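Local coordinates for protein peptide chain release factor subunit 1 (Methanosarcina mazei, PDB 3IR9) that probably directs termination of translation at the three stop codons as an archaeal class 1 release factor, of which this chain is the C-terminal domain, at residues V47-S52 against N151-I156; N61-L66 against I156-R161; L68-R73 against F138-F143. One frame throughout, in Å; residues are numbered along the deposited sequence.

In the fold
All three contacts hold one mixed four-stranded sheet, ordered 47-49, 156-160, 63-69, 135-139, in the C-terminal domain of the release factor. Contact 1 joins edge strand 47-49 to the turn leading into 156-160 and is partly buried. Contact 2, the most buried, pairs the two central strands through a bulge and ends in a partly exposed arginine. Contact 3, about 17 Å from contact 2 between centres, pairs 63-69 with the other edge strand, and its polar loops reach the surface. Ile156 belongs to contacts 1 and 2, while strand 63-69 serves contacts 2 and 3. Aromatic packing marks the first, aliphatic packing and bulged antiparallel hydrogen bonding the second, parallel pairing the third.

Contact 1 (V47-S52 against N151-I156); sequences VAYGES and NAFGGI
Tyr49 and Phe153 meet as a tilted edge-to-face aromatic pair beside a type I' beta turn, Phe153 to Ile156, that leads into strand 156-160 of the mixed sheet. Their ring centroids are 4.7 Å apart and the planes stand at 58°, with the edge of Phe153 directed at the face of Tyr49. Along the Tyr49 side chain, CB first passes Ile156 O and then Phe153 CB. CG comes within 3.3 Å of Phe153 CD2, and CD1 rests equally close to the same carbon; CD2 and CE1 lie somewhat farther off, and toward CZ it is Phe153 CE2 that remains nearest. The phenylalanine carbon therefore sits over the rim of the tyrosine ring near its root. Tyr49 CG lies between the backbone N and carbonyl carbon (chi1 43°), a torsion that presents one ring face to Phe153 CD2. Phe36 of helix 10-41 extends the aromatic group, making an edge-to-face pair with Phe153.

The backbone closes the contact at Gly50, the N-cap residue of helix 51-58. Its N-H is given in a hydrogen bond to Ile156 O at 2.6 Å, with 152° at the hydrogen, and the donor lies nearly along the C=O axis. A weak second hydrogen bond from the same N reaches Phe153 O. At the positive phi and extended psi of Gly50, a CB would be pressed against the carbonyl O of Tyr49, which accounts for glycine here, and the positive phi values of Gly154 and Gly155 likewise favour it. Beyond Gly50, Glu51 meets Ile156 CD1 with its CA and CB, while its OE2 is held by a salt bridge to Arg55 and a hydrogen bond to Thr91. Ile156 CD1 ends its side chain 4.0 Å from Glu51 CA.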
ATOM      1  N   VAL A  47      12.189  30.557   1.586  1.00 56.70           N
ATOM      2  CA  VAL A  47      11.305  29.426   1.799  1.00 56.03           C
ATOM      3  C   VAL A  47       9.874  29.904   1.746  1.00 53.38           C
ATOM      4  O   VAL A  47       9.609  31.097   1.626  1.00 91.01           O
ATOM      5  CB  VAL A  47      11.537  28.755   3.161  1.00 49.18           C
ATOM      6  CG1 VAL A  47      13.019  28.482   3.374  1.00 46.04           C
ATOM      7  CG2 VAL A  47      10.969  29.616   4.281  1.00 66.14           C
ATOM      8  N   ALA A  48       8.952  28.960   1.842  1.00 47.71           N
ATOM      9  CA  ALA A  48       7.533  29.268   1.828  1.00 40.15           C
ATOM     10  C   ALA A  48       6.780  27.977   2.052  1.00 47.44           C
ATOM     11  O   ALA A  48       7.185  26.917   1.578  1.00 62.68           O
ATOM     12  CB  ALA A  48       7.133  29.894   0.514  1.00 41.68           C
ATOM     13  N   TYR A  49       5.685  28.063   2.788  1.00 59.78           N
ATOM     14  CA  TYR A  49       4.917  26.878   3.128  1.00104.40           C
ATOM     15  C   TYR A  49       3.441  27.229   3.276  1.00 87.45           C
ATOM     16  O   TYR A  49       3.081  28.395   3.452  1.00 51.26           O
ATOM     17  CB  TYR A  49       5.467  26.231   4.405  1.00 57.37           C
ATOM     18  CG  TYR A  49       5.803  27.225   5.499  1.00 81.39           C
ATOM     19  CD1 TYR A  49       4.853  27.593   6.442  1.00 56.92           C
ATOM     20  CD2 TYR A  49       7.070  27.792   5.586  1.00 90.43           C
ATOM     21  CE1 TYR A  49       5.152  28.501   7.442  1.00 85.66           C
ATOM     22  CE2 TYR A  49       7.380  28.703   6.583  1.00 39.17           C
ATOM     23  CZ  TYR A  49       6.415  29.052   7.507  1.00 77.42           C
ATOM     24  OH  TYR A  49       6.711  29.953   8.503  1.00223.47           O
ATOM     25  N   GLY A  50       2.583  26.222   3.185  1.00 55.44           N
ATOM     26  CA  GLY A  50       1.158  26.457   3.248  1.00 34.66           C
ATOM     27  C   GLY A  50       0.586  26.725   1.875  1.00 35.12           C
ATOM     28  O   GLY A  50       1.256  27.275   1.002  1.00120.26           O
ATOM     29  N   GLU A  51      -0.665  26.326   1.691  1.00 63.23           N
ATOM     30  CA  GLU A  51      -1.335  26.434   0.405  1.00 41.61           C
ATOM     31  C   GLU A  51      -1.278  27.834  -0.196  1.00 79.22           C
ATOM     32  O   GLU A  51      -0.853  28.005  -1.341  1.00 45.05           O
ATOM     33  CB  GLU A  51      -2.788  25.990   0.546  1.00 51.44           C
ATOM     34  CG  GLU A  51      -3.603  26.153  -0.712  1.00 42.41           C
ATOM     35  CD  GLU A  51      -5.051  25.862  -0.465  1.00 68.62           C
ATOM     36  OE1 GLU A  51      -5.334  25.041   0.437  1.00 62.17           O
ATOM     37  OE2 GLU A  51      -5.898  26.458  -1.162  1.00 53.61           O
ATOM     38  N   SER A  52      -1.708  28.831   0.573  1.00 56.95           N
ATOM     39  CA  SER A  52      -1.814  30.194   0.054  1.00 79.34           C
ATOM     40  C   SER A  52      -0.444  30.782  -0.299  1.00 51.65           C
ATOM     41  O   SER A  52      -0.255  31.312  -1.399  1.00 49.76           O
ATOM     42  CB  SER A  52      -2.558  31.104   1.038  1.00 65.82           C
ATOM     43  OG  SER A  52      -3.051  32.273   0.395  1.00 84.96           O
ATOM     44  N   ASN A 151       2.103  18.059   9.379  1.00 98.54           N
ATOM     45  CA  ASN A 151       1.631  18.545  10.674  1.00127.31           C
ATOM     46  C   ASN A 151       1.606  20.067  10.745  1.00130.52           C
ATOM     47  O   ASN A 151       0.559  20.684  10.950  1.00 63.73           O
ATOM     48  CB  ASN A 151       2.504  17.995  11.807  1.00 82.36           C
ATOM     49  CG  ASN A 151       2.548  16.479  11.830  1.00118.83           C
ATOM     50  OD1 ASN A 151       1.648  15.814  11.315  1.00132.08           O
ATOM     51  ND2 ASN A 151       3.599  15.924  12.429  1.00 81.34           N
ATOM     52  N   ALA A 152       2.777  20.665  10.572  1.00 60.14           N
ATOM     53  CA  ALA A 152       2.920  22.107  10.677  1.00 52.57           C
ATOM     54  C   ALA A 152       2.629  22.829   9.363  1.00 44.90           C
ATOM     55  O   ALA A 152       1.665  23.589   9.270  1.00128.57           O
ATOM     56  CB  ALA A 152       4.312  22.464  11.183  1.00 60.67           C
ATOM     57  N   PHE A 153       3.461  22.581   8.352  1.00167.88           N
ATOM     58  CA  PHE A 153       3.481  23.396   7.131  1.00 88.02           C
ATOM     59  C   PHE A 153       2.347  23.148   6.139  1.00 81.50           C
ATOM     60  O   PHE A 153       2.492  23.438   4.955  1.00 60.54           O
ATOM     61  CB  PHE A 153       4.811  23.223   6.394  1.00 70.59           C
ATOM     62  CG  PHE A 153       6.013  23.550   7.225  1.00 71.29           C
ATOM     63  CD1 PHE A 153       6.954  22.577   7.509  1.00 71.11           C
ATOM     64  CD2 PHE A 153       6.202  24.826   7.722  1.00 62.85           C
ATOM     65  CE1 PHE A 153       8.061  22.873   8.268  1.00 92.47           C
ATOM     66  CE2 PHE A 153       7.309  25.130   8.484  1.00 55.08           C
ATOM     67  CZ  PHE A 153       8.241  24.151   8.757  1.00102.34           C
ATOM     68  N   GLY A 154       1.224  22.620   6.609  1.00 82.52           N
ATOM     69  CA  GLY A 154       0.093  22.383   5.732  1.00 42.86           C
ATOM     70  C   GLY A 154       0.360  21.294   4.711  1.00 42.24           C
ATOM     71  O   GLY A 154      -0.479  21.013   3.860  1.00 68.17           O
ATOM     72  N   GLY A 155       1.528  20.671   4.794  1.00 62.74           N
ATOM     73  CA  GLY A 155       1.865  19.585   3.890  1.00 63.56           C
ATOM     74  C   GLY A 155       2.231  20.109   2.524  1.00 53.18           C
ATOM     75  O   GLY A 155       2.128  19.402   1.525  1.00 64.27           O
ATOM     76  N   ILE A 156       2.656  21.370   2.497  1.00123.42           N
ATOM     77  CA  ILE A 156       3.043  22.064   1.276  1.00 53.48           C
ATOM     78  C   ILE A 156       4.118  23.089   1.616  1.00 41.58           C
ATOM     79  O   ILE A 156       3.836  24.109   2.238  1.00 63.46           O
ATOM     80  CB  ILE A 156       1.857  22.834   0.662  1.00 89.76           C
ATOM     81  CG1 ILE A 156       0.696  21.893   0.336  1.00 51.84           C
ATOM     82  CG2 ILE A 156       2.301  23.609  -0.571  1.00 66.92           C
ATOM     83  CD1 ILE A 156      -0.461  22.586  -0.361  1.00 74.38           C
TER

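Contact 2 (N61-L66 against I156-R161); sequences NSVDVL and IAAILR
Val65 and Ile159 exchange backbone hydrogen bonds as an antiparallel hydrogen-bonded pair: Val65 N reaches Ile159 O at 3.1 Å in a straight line (180°), and Ile159 N returns to Val65 O at 3.0 Å. Their CB atoms lie on the same face of the sheet. Leu66 and Ala158 form a non-hydrogen-bonded pair on the opposite face, and Val63 CG2 stands 4.1 Å from Ala158 CB and about as far from Leu160 CD2.

The pairing joins strands 63-69 and 156-160, the two inner strands of the mixed four-stranded sheet, and is interrupted by a classic beta bulge, in which Asp64 and Val65 both face Ile159 and the register shifts by one. Asp64 N adds a weak hydrogen bond to Ile159 O, giving that oxygen two donors. Past the bulge, Arg161 N is hydrogen-bonded to Ser62 O almost linearly (174°).

The Arg161 side chain, extended from CG to NE, then runs across Asp64, CG coming within 3.4 Å of Asp64 CB. Val63 O lies 3.6 Å above the centre of the guanidinium, whereas Asn61 O sits at its edge and takes a weak hydrogen bond from NH1 at 2.7 Å. NH2 is hydrogen-bonded to Ser132 O. Further out, Asn61 closes the preceding helix 51-58 in a Schellman motif, its OD1 hydrogen-bonded to Lys131; Val65 packs on Tyr4 of the second subunit.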
ATOM      1  N   ASN A  61       6.771  31.876 -10.800  1.00 53.99           N
ATOM      2  CA  ASN A  61       7.922  31.090 -11.227  1.00 48.50           C
ATOM      3  C   ASN A  61       9.103  31.203 -10.278  1.00 42.80           C
ATOM      4  O   ASN A  61      10.247  31.008 -10.684  1.00 43.82           O
ATOM      5  CB  ASN A  61       8.355  31.544 -12.622  1.00 33.31           C
ATOM      6  CG  ASN A  61       7.178  31.780 -13.543  1.00 47.05           C
ATOM      7  OD1 ASN A  61       6.382  30.877 -13.794  1.00 55.74           O
ATOM      8  ND2 ASN A  61       7.061  32.998 -14.052  1.00 77.41           N
ATOM      9  N   SER A  62       8.821  31.523  -9.016  1.00 48.76           N
ATOM     10  CA  SER A  62       9.873  31.747  -8.021  1.00120.91           C
ATOM     11  C   SER A  62      10.280  30.490  -7.247  1.00 39.39           C
ATOM     12  O   SER A  62      11.216  30.524  -6.444  1.00 58.89           O
ATOM     13  CB  SER A  62       9.460  32.845  -7.032  1.00 41.62           C
ATOM     14  OG  SER A  62       8.400  32.421  -6.191  1.00 44.43           O
ATOM     15  N   VAL A  63       9.584  29.385  -7.489  1.00 68.01           N
ATOM     16  CA  VAL A  63       9.827  28.164  -6.724  1.00141.90           C
ATOM     17  C   VAL A  63      10.897  27.274  -7.353  1.00 56.33           C
ATOM     18  O   VAL A  63      10.733  26.759  -8.461  1.00 56.53           O
ATOM     19  CB  VAL A  63       8.518  27.373  -6.475  1.00 55.11           C
ATOM     20  CG1 VAL A  63       8.816  25.921  -6.114  1.00 37.34           C
ATOM     21  CG2 VAL A  63       7.702  28.056  -5.383  1.00 47.72           C
ATOM     22  N   ASP A  64      11.999  27.111  -6.632  1.00 52.89           N
ATOM     23  CA  ASP A  64      13.068  26.223  -7.056  1.00 45.44           C
ATOM     24  C   ASP A  64      12.705  24.776  -6.754  1.00 80.66           C
ATOM     25  O   ASP A  64      12.802  23.914  -7.632  1.00 48.04           O
ATOM     26  CB  ASP A  64      14.383  26.584  -6.363  1.00127.34           C
ATOM     27  CG  ASP A  64      15.557  25.794  -6.903  1.00 99.09           C
ATOM     28  OD1 ASP A  64      15.485  25.356  -8.074  1.00 50.61           O
ATOM     29  OD2 ASP A  64      16.544  25.614  -6.158  1.00 85.83           O
ATOM     30  N   VAL A  65      12.289  24.522  -5.511  1.00129.99           N
ATOM     31  CA  VAL A  65      11.884  23.188  -5.062  1.00 39.18           C
ATOM     32  C   VAL A  65      10.510  23.208  -4.382  1.00 44.75           C
ATOM     33  O   VAL A  65      10.272  24.002  -3.472  1.00 71.24           O
ATOM     34  CB  VAL A  65      12.895  22.592  -4.059  1.00 93.01           C
ATOM     35  CG1 VAL A  65      12.450  21.207  -3.629  1.00 44.15           C
ATOM     36  CG2 VAL A  65      14.292  22.542  -4.655  1.00 66.62           C
ATOM     37  N   LEU A  66       9.613  22.327  -4.824  1.00 59.07           N
ATOM     38  CA  LEU A  66       8.264  22.242  -4.261  1.00 46.34           C
ATOM     39  C   LEU A  66       8.079  20.994  -3.401  1.00 50.85           C
ATOM     40  O   LEU A  66       8.397  19.886  -3.830  1.00 69.35           O
ATOM     41  CB  LEU A  66       7.221  22.257  -5.380  1.00 52.04           C
ATOM     42  CG  LEU A  66       5.757  22.040  -4.996  1.00 48.06           C
ATOM     43  CD1 LEU A  66       5.237  23.154  -4.080  1.00 35.37           C
ATOM     44  CD2 LEU A  66       4.909  21.918  -6.256  1.00 34.25           C
ATOM     45  N   ILE A 156       2.656  21.370   2.497  1.00123.42           N
ATOM     46  CA  ILE A 156       3.043  22.064   1.276  1.00 53.48           C
ATOM     47  C   ILE A 156       4.118  23.089   1.616  1.00 41.58           C
ATOM     48  O   ILE A 156       3.836  24.109   2.238  1.00 63.46           O
ATOM     49  CB  ILE A 156       1.857  22.834   0.662  1.00 89.76           C
ATOM     50  CG1 ILE A 156       0.696  21.893   0.336  1.00 51.84           C
ATOM     51  CG2 ILE A 156       2.301  23.609  -0.571  1.00 66.92           C
ATOM     52  CD1 ILE A 156      -0.461  22.586  -0.361  1.00 74.38           C
ATOM     53  N   ALA A 157       5.353  22.823   1.222  1.00 46.37           N
ATOM     54  CA  ALA A 157       6.435  23.752   1.497  1.00 56.49           C
ATOM     55  C   ALA A 157       7.158  24.084   0.206  1.00 73.92           C
ATOM     56  O   ALA A 157       6.778  23.614  -0.864  1.00 55.41           O
ATOM     57  CB  ALA A 157       7.392  23.163   2.508  1.00 52.47           C
ATOM     58  N   ALA A 158       8.202  24.897   0.302  1.00 85.61           N
ATOM     59  CA  ALA A 158       8.996  25.233  -0.868  1.00 79.49           C
ATOM     60  C   ALA A 158      10.265  25.994  -0.508  1.00 61.30           C
ATOM     61  O   ALA A 158      10.262  26.863   0.364  1.00 73.32           O
ATOM     62  CB  ALA A 158       8.164  26.025  -1.881  1.00 40.48           C
ATOM     63  N   ILE A 159      11.354  25.634  -1.176  1.00 65.39           N
ATOM     64  CA  ILE A 159      12.559  26.441  -1.169  1.00 54.93           C
ATOM     65  C   ILE A 159      12.496  27.326  -2.405  1.00 79.18           C
ATOM     66  O   ILE A 159      12.187  26.859  -3.504  1.00 54.91           O
ATOM     67  CB  ILE A 159      13.817  25.566  -1.214  1.00 74.54           C
ATOM     68  CG1 ILE A 159      13.850  24.629  -0.003  1.00 53.14           C
ATOM     69  CG2 ILE A 159      15.061  26.432  -1.275  1.00 69.85           C
ATOM     70  CD1 ILE A 159      14.827  23.481  -0.154  1.00 54.84           C
ATOM     71  N   LEU A 160      12.771  28.611  -2.225  1.00 54.50           N
ATOM     72  CA  LEU A 160      12.631  29.565  -3.312  1.00 44.23           C
ATOM     73  C   LEU A 160      13.969  29.836  -3.996  1.00 50.35           C
ATOM     74  O   LEU A 160      15.033  29.579  -3.432  1.00 54.36           O
ATOM     75  CB  LEU A 160      12.018  30.870  -2.792  1.00 45.65           C
ATOM     76  CG  LEU A 160      10.858  30.701  -1.810  1.00 54.66           C
ATOM     77  CD1 LEU A 160      10.274  32.051  -1.408  1.00 51.30           C
ATOM     78  CD2 LEU A 160       9.791  29.799  -2.409  1.00 69.73           C
ATOM     79  N   ARG A 161      13.901  30.345  -5.221  1.00 67.47           N
ATOM     80  CA  ARG A 161      15.093  30.731  -5.967  1.00 56.54           C
ATOM     81  C   ARG A 161      15.632  32.056  -5.439  1.00 42.95           C
ATOM     82  O   ARG A 161      16.845  32.274  -5.387  1.00 71.60           O
ATOM     83  CB  ARG A 161      14.773  30.842  -7.459  1.00 54.09           C
ATOM     84  CG  ARG A 161      14.569  29.504  -8.155  1.00 91.02           C
ATOM     85  CD  ARG A 161      13.821  29.660  -9.469  1.00 36.65           C
ATOM     86  NE  ARG A 161      13.763  28.405 -10.216  1.00137.61           N
ATOM     87  CZ  ARG A 161      12.829  28.107 -11.112  1.00 36.97           C
ATOM     88  NH1 ARG A 161      11.860  28.971 -11.379  1.00 47.04           N
ATOM     89  NH2 ARG A 161      12.866  26.939 -11.741  1.00 43.59           N
TER

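Contact 3 (L68-R73 against F138-F143); sequences LSEDLR and FVSTDF
Leu68 and Ser69 run parallel to Phe138 and Val139 as neighbouring strands, with CA atoms 5.1 Å apart for Leu68 and Phe138, and the end-to-end directions of the touching parts differ by 36°. This is the edge pairing of the mixed sheet, strand 63-69 beside outermost strand 135-139. Two hydrogen bonds carry it. Val139 N gives its hydrogen to Leu68 O at 2.9 Å, and Glu70 N binds Val139 O at 2.7 Å. The second donor stands 49° out of the carbonyl plane, so it meets Val139 O from above and not at a lone pair; Glu70 is already leaving the strand in a type I turn that runs from Ser69 to Leu72.

Leu68 and Phe138 lie side by side on one face of the sheet, pointing the same way, and touch lightly at Leu68 CD1 and Phe138 CE1, 4.2 Å apart. Being paired in register, both project to the same face, and in each CG is anti to the carbonyl carbon, which keeps the chains side by side. Helix 121-131 packs on this face, Ser126 touching Leu68 and Val122 touching Phe138. On the other face, Ser69 and Val139 are packed by helix 144-151, through Met150 and Leu149 respectively.

Past the strand ends polar residues meet largely through their carbons. Ser140 N is hydrogen-bonded to Gln29 OE1 of helix 10-41. Glu70 CG is anti to its backbone N (chi1 -157°), and the extended chain lies alongside Ser140: Glu70 CB is 3.4 Å from Ser140 CA, and OE1 ends 3.1 Å from Ser140 CB.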
ATOM      1  N   LEU A  68       5.408  18.591  -1.195  1.00 78.96           N
ATOM      2  CA  LEU A  68       4.022  18.190  -0.947  1.00 52.61           C
ATOM      3  C   LEU A  68       3.984  16.897  -0.119  1.00 63.04           C
ATOM      4  O   LEU A  68       4.695  15.941  -0.428  1.00 81.90           O
ATOM      5  CB  LEU A  68       3.285  17.986  -2.281  1.00 57.80           C
ATOM      6  CG  LEU A  68       3.488  19.030  -3.393  1.00 45.63           C
ATOM      7  CD1 LEU A  68       2.731  18.663  -4.660  1.00 52.11           C
ATOM      8  CD2 LEU A  68       3.084  20.421  -2.923  1.00149.71           C
ATOM      9  N   SER A  69       3.173  16.862   0.936  1.00 64.56           N
ATOM     10  CA  SER A  69       3.056  15.648   1.747  1.00 83.20           C
ATOM     11  C   SER A  69       2.285  14.573   0.993  1.00 57.53           C
ATOM     12  O   SER A  69       1.443  14.873   0.151  1.00 99.74           O
ATOM     13  CB  SER A  69       2.382  15.928   3.096  1.00 73.93           C
ATOM     14  OG  SER A  69       2.489  14.811   3.966  1.00 63.30           O
ATOM     15  N   GLU A  70       2.580  13.318   1.305  1.00121.80           N
ATOM     16  CA  GLU A  70       1.903  12.192   0.679  1.00 93.03           C
ATOM     17  C   GLU A  70       0.502  12.048   1.280  1.00 45.57           C
ATOM     18  O   GLU A  70      -0.210  11.084   1.002  1.00 97.69           O
ATOM     19  CB  GLU A  70       2.727  10.919   0.901  1.00126.23           C
ATOM     20  CG  GLU A  70       2.490   9.783  -0.087  1.00149.99           C
ATOM     21  CD  GLU A  70       3.479   8.639   0.109  1.00141.49           C
ATOM     22  OE1 GLU A  70       4.694   8.862  -0.068  1.00118.99           O
ATOM     23  OE2 GLU A  70       3.044   7.516   0.444  1.00 77.11           O
ATOM     24  N   ASP A  71       0.108  13.025   2.093  1.00 54.12           N
ATOM     25  CA  ASP A  71      -1.158  12.956   2.815  1.00 85.32           C
ATOM     26  C   ASP A  71      -2.162  14.047   2.465  1.00 62.12           C
ATOM     27  O   ASP A  71      -3.257  14.090   3.030  1.00 56.68           O
ATOM     28  CB  ASP A  71      -0.890  12.989   4.314  1.00 34.89           C
ATOM     29  CG  ASP A  71      -0.310  11.697   4.821  1.00 64.70           C
ATOM     30  OD1 ASP A  71      -0.012  10.819   3.983  1.00 68.25           O
ATOM     31  OD2 ASP A  71      -0.163  11.560   6.052  1.00 83.53           O
ATOM     32  N   LEU A  72      -1.783  14.927   1.545  1.00 62.12           N
ATOM     33  CA  LEU A  72      -2.638  16.035   1.138  1.00 74.75           C
ATOM     34  C   LEU A  72      -3.990  15.554   0.647  1.00133.01           C
ATOM     35  O   LEU A  72      -4.108  15.025  -0.461  1.00 85.27           O
ATOM     36  CB  LEU A  72      -1.982  16.832   0.018  1.00 84.60           C
ATOM     37  CG  LEU A  72      -0.641  17.484   0.318  1.00 81.96           C
ATOM     38  CD1 LEU A  72      -0.056  18.003  -0.977  1.00 54.35           C
ATOM     39  CD2 LEU A  72      -0.806  18.600   1.338  1.00 59.15           C
ATOM     40  N   ARG A  73      -5.014  15.754   1.465  1.00 83.92           N
ATOM     41  CA  ARG A  73      -6.362  15.377   1.081  1.00113.76           C
ATOM     42  C   ARG A  73      -7.219  16.625   0.888  1.00 90.33           C
ATOM     43  O   ARG A  73      -7.936  17.032   1.798  1.00103.31           O
ATOM     44  CB  ARG A  73      -6.969  14.443   2.132  1.00 93.05           C
ATOM     45  CG  ARG A  73      -6.185  13.148   2.322  1.00 56.94           C
ATOM     46  CD  ARG A  73      -5.844  12.526   0.967  1.00102.78           C
ATOM     47  NE  ARG A  73      -5.499  11.104   1.035  1.00135.41           N
ATOM     48  CZ  ARG A  73      -4.321  10.589   0.686  1.00 66.16           C
ATOM     49  NH1 ARG A  73      -3.345  11.370   0.240  1.00 76.43           N
ATOM     50  NH2 ARG A  73      -4.118   9.283   0.778  1.00 64.11           N
ATOM     51  N   PHE A 138       7.954  14.700  -3.419  1.00102.79           N
ATOM     52  CA  PHE A 138       6.875  14.225  -2.556  1.00 71.59           C
ATOM     53  C   PHE A 138       7.423  13.714  -1.232  1.00 48.43           C
ATOM     54  O   PHE A 138       8.581  13.308  -1.152  1.00146.72           O
ATOM     55  CB  PHE A 138       6.064  13.139  -3.258  1.00 61.39           C
ATOM     56  CG  PHE A 138       5.379  13.613  -4.510  1.00 84.55           C
ATOM     57  CD1 PHE A 138       4.130  14.214  -4.450  1.00106.52           C
ATOM     58  CD2 PHE A 138       5.987  13.462  -5.746  1.00 43.33           C
ATOM     59  CE1 PHE A 138       3.495  14.654  -5.608  1.00 45.17           C
ATOM     60  CE2 PHE A 138       5.361  13.899  -6.906  1.00105.34           C
ATOM     61  CZ  PHE A 138       4.114  14.496  -6.836  1.00 64.57           C
ATOM     62  N   VAL A 139       6.598  13.740  -0.191  1.00 54.23           N
ATOM     63  CA  VAL A 139       7.070  13.370   1.134  1.00 45.48           C
ATOM     64  C   VAL A 139       6.082  12.473   1.872  1.00 96.90           C
ATOM     65  O   VAL A 139       5.057  12.939   2.368  1.00109.92           O
ATOM     66  CB  VAL A 139       7.381  14.611   1.993  1.00 70.67           C
ATOM     67  CG1 VAL A 139       7.776  14.190   3.379  1.00 62.96           C
ATOM     68  CG2 VAL A 139       8.491  15.436   1.365  1.00 45.95           C
ATOM     69  N   SER A 140       6.401  11.183   1.946  1.00151.45           N
ATOM     70  CA  SER A 140       5.566  10.237   2.669  1.00 95.38           C
ATOM     71  C   SER A 140       5.439  10.695   4.108  1.00 44.59           C
ATOM     72  O   SER A 140       6.330  11.348   4.646  1.00 62.70           O
ATOM     73  CB  SER A 140       6.165   8.833   2.635  1.00 92.33           C
ATOM     74  OG  SER A 140       7.136   8.685   3.654  1.00 66.38           O
ATOM     75  N   THR A 141       4.318  10.345   4.719  1.00 50.48           N
ATOM     76  CA  THR A 141       4.037  10.716   6.092  1.00 34.25           C
ATOM     77  C   THR A 141       4.617   9.680   7.045  1.00 91.27           C
ATOM     78  O   THR A 141       3.903   9.115   7.876  1.00157.40           O
ATOM     79  CB  THR A 141       2.531  10.780   6.315  1.00 62.45           C
ATOM     80  OG1 THR A 141       2.259  11.086   7.688  1.00138.49           O
ATOM     81  CG2 THR A 141       1.893   9.433   5.953  1.00 67.74           C
ATOM     82  N   ASP A 142       5.914   9.422   6.923  1.00 73.38           N
ATOM     83  CA  ASP A 142       6.546   8.396   7.743  1.00 88.28           C
ATOM     84  C   ASP A 142       7.615   8.977   8.671  1.00118.49           C
ATOM     85  O   ASP A 142       7.386   9.117   9.873  1.00 89.18           O
ATOM     86  CB  ASP A 142       7.121   7.283   6.865  1.00 52.35           C
ATOM     87  CG  ASP A 142       6.070   6.641   5.966  1.00112.77           C
ATOM     88  OD1 ASP A 142       4.876   6.992   6.085  1.00102.24           O
ATOM     89  OD2 ASP A 142       6.437   5.783   5.134  1.00 71.08           O
ATOM     90  N   PHE A 143       8.777   9.316   8.115  1.00 68.28           N
ATOM     91  CA  PHE A 143       9.841   9.923   8.915  1.00 56.24           C
ATOM     92  C   PHE A 143       9.378  11.258   9.483  1.00 52.62           C
ATOM     93  O   PHE A 143       8.533  11.930   8.894  1.00 94.73           O
ATOM     94  CB  PHE A 143      11.128  10.089   8.102  1.00 64.41           C
ATOM     95  CG  PHE A 143      10.968  10.925   6.866  1.00 61.91           C
ATOM     96  CD1 PHE A 143      10.217  10.469   5.794  1.00118.90           C
ATOM     97  CD2 PHE A 143      11.586  12.160   6.766  1.00 97.41           C
ATOM     98  CE1 PHE A 143      10.070  11.235   4.653  1.00 55.11           C
ATOM     99  CE2 PHE A 143      11.447  12.929   5.628  1.00 62.96           C
ATOM    100  CZ  PHE A 143      10.690  12.466   4.571  1.00 56.61           C
TER